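Local coordinates for EchA1_1 (Mycobacterium avium subsp. paratuberculosis, PDB 3R9T), which is probably an enoyl-CoA hydratase of the crotonase family, adding water reversibly to a trans-2-enoyl-CoA to give the (3S)-3-hydroxyacyl-CoA, at the interface of chains A and B. Numbering follows the deposited sequence. Chains: chain A/B, EchA1_1.

The interface of chains A and B. Residues chain A 144, 150-151, 166, 232, 235-236, 239; chain B 214, 217-218.
B:Ile217 is surrounded on the chain A side by A:Ile144, A:Val150, A:Thr236 and A:Glu239, and its 127 Å² of hidden surface far exceeds the 37 Å² of B:Ser214. Packing is tightest at its branch point: CG1 of A:Val150, anti to the backbone N (chi1 -178°), is 3.4 Å from CB of B:Ile217, slightly closer than ordinary carbon contact, and the two side chains cross at about a right angle. CG2 of the isoleucine touches both this valine methyl and the hydroxyl OG1 of A:Thr236, the latter at 3.6 Å. That hydroxyl donates within chain A to the carbonyl O of A:Gly232 at 2.7 Å, from above the carbonyl plane. CG1, anti to the carbonyl carbon (chi1 -65°), continues nearly extended (chi2 153°) and carries CD1 tip to tip against CD1 of A:Ile144 at 3.5 Å. A:Glu239 runs past in the opposite direction, its CG 3.8 Å from CD1 of B:Ile217.

Contacts relax toward A:Leu166, whose CD2 lies 3.8 Å from CB of B:Ala218. At the C-terminal end of the chain B helix, water takes over the polar links: water 1 joins the carbonyl O of B:Ile217 to NH1 of A:Arg235, lying in the guanidinium plane at its edge, 3.0 Å from NH1. Water 2 instead links two acceptors, the carbonyl oxygens of A:Phe151 and B:Ala218, and would have to donate to both. Direct contact across the patch is thus by van der Waals packing, with solvent mediating at one end.

In the fold, the last turn or so of B helix 208-218 lies against A helices 149-156, 159-168 and 230-243 and the loop carrying A:Ile144, within a deposited trimer, an assembly familiar among crotonases.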
# COMPACT_ATOMS: atom_id res chain seq x y z
N ILE A 144 -7.22 10.40 -19.97
CA ILE A 144 -6.87 9.70 -18.71
C ILE A 144 -5.37 9.88 -18.50
O ILE A 144 -4.66 10.28 -19.43
CB ILE A 144 -7.25 8.18 -18.69
CG1 ILE A 144 -6.64 7.43 -19.88
CG2 ILE A 144 -8.78 7.98 -18.66
CD1 ILE A 144 -6.67 5.89 -19.76
N VAL A 150 -2.84 6.28 -13.84
CA VAL A 150 -4.05 5.55 -13.45
C VAL A 150 -3.76 4.33 -12.57
O VAL A 150 -4.52 4.06 -11.62
CB VAL A 150 -4.93 5.16 -14.62
CG1 VAL A 150 -6.17 4.45 -14.06
CG2 VAL A 150 -5.38 6.36 -15.40
N PHE A 151 -2.69 3.59 -12.85
CA PHE A 151 -2.35 2.42 -12.04
C PHE A 151 -1.28 2.64 -10.98
O PHE A 151 -1.16 1.83 -10.04
CB PHE A 151 -2.04 1.18 -12.92
CG PHE A 151 -0.76 1.26 -13.73
CD1 PHE A 151 -0.75 1.72 -15.04
CD2 PHE A 151 0.43 0.75 -13.21
CE1 PHE A 151 0.43 1.75 -15.78
CE2 PHE A 151 1.62 0.77 -13.96
CZ PHE A 151 1.61 1.28 -15.24
N LEU A 166 -7.85 10.56 -8.50
CA LEU A 166 -8.06 10.05 -9.83
C LEU A 166 -9.42 10.42 -10.40
O LEU A 166 -9.49 10.84 -11.55
CB LEU A 166 -7.83 8.53 -9.81
CG LEU A 166 -7.88 7.81 -11.15
CD1 LEU A 166 -6.71 8.29 -12.03
CD2 LEU A 166 -7.83 6.33 -10.91
N GLY A 232 -0.78 -3.20 -16.04
CA GLY A 232 -1.24 -1.81 -15.99
C GLY A 232 -0.99 -1.06 -17.30
O GLY A 232 -1.86 -0.35 -17.80
N ARG A 235 -3.54 -2.49 -19.93
CA ARG A 235 -4.91 -1.99 -19.76
C ARG A 235 -4.97 -0.51 -20.10
O ARG A 235 -5.91 -0.06 -20.76
CB ARG A 235 -5.45 -2.20 -18.34
CG ARG A 235 -5.67 -3.62 -17.95
CD ARG A 235 -6.44 -3.80 -16.63
NE ARG A 235 -6.42 -5.23 -16.34
CZ ARG A 235 -5.52 -5.85 -15.57
NH1 ARG A 235 -4.59 -5.18 -14.89
NH2 ARG A 235 -5.57 -7.17 -15.46
N THR A 236 -3.97 0.25 -19.68
CA THR A 236 -3.93 1.67 -19.99
C THR A 236 -3.94 1.92 -21.49
O THR A 236 -4.70 2.75 -22.00
CB THR A 236 -2.71 2.33 -19.39
OG1 THR A 236 -2.80 2.23 -17.95
CG2 THR A 236 -2.64 3.81 -19.79
N GLU A 239 -7.33 0.97 -23.17
CA GLU A 239 -8.32 2.02 -22.84
C GLU A 239 -8.07 3.36 -23.55
O GLU A 239 -9.02 4.00 -24.02
CB GLU A 239 -8.36 2.25 -21.33
CG GLU A 239 -8.83 1.05 -20.53
CD GLU A 239 -10.34 0.85 -20.49
OE1 GLU A 239 -11.09 1.64 -21.12
OE2 GLU A 239 -10.75 -0.11 -19.79
N SER B 214 -10.77 5.12 -16.09
CA SER B 214 -9.84 5.24 -14.96
C SER B 214 -10.14 4.21 -13.89
O SER B 214 -9.23 3.59 -13.35
CB SER B 214 -9.87 6.65 -14.34
OG SER B 214 -9.41 7.62 -15.25
N ILE B 217 -9.00 0.65 -15.07
CA ILE B 217 -7.56 0.44 -15.02
C ILE B 217 -7.07 0.37 -13.58
O ILE B 217 -6.28 -0.50 -13.25
CB ILE B 217 -6.79 1.55 -15.73
CG1 ILE B 217 -7.08 1.56 -17.21
CG2 ILE B 217 -5.28 1.37 -15.52
CD1 ILE B 217 -6.92 2.94 -17.87
N ALA B 218 -7.55 1.26 -12.71
CA ALA B 218 -7.08 1.35 -11.31
C ALA B 218 -7.37 0.09 -10.53
O ALA B 218 -6.64 -0.25 -9.60
CB ALA B 218 -7.73 2.55 -10.61
O HOH W 1 -4.42 -2.24 -14.33
O HOH W 2 -3.75 0.73 -8.91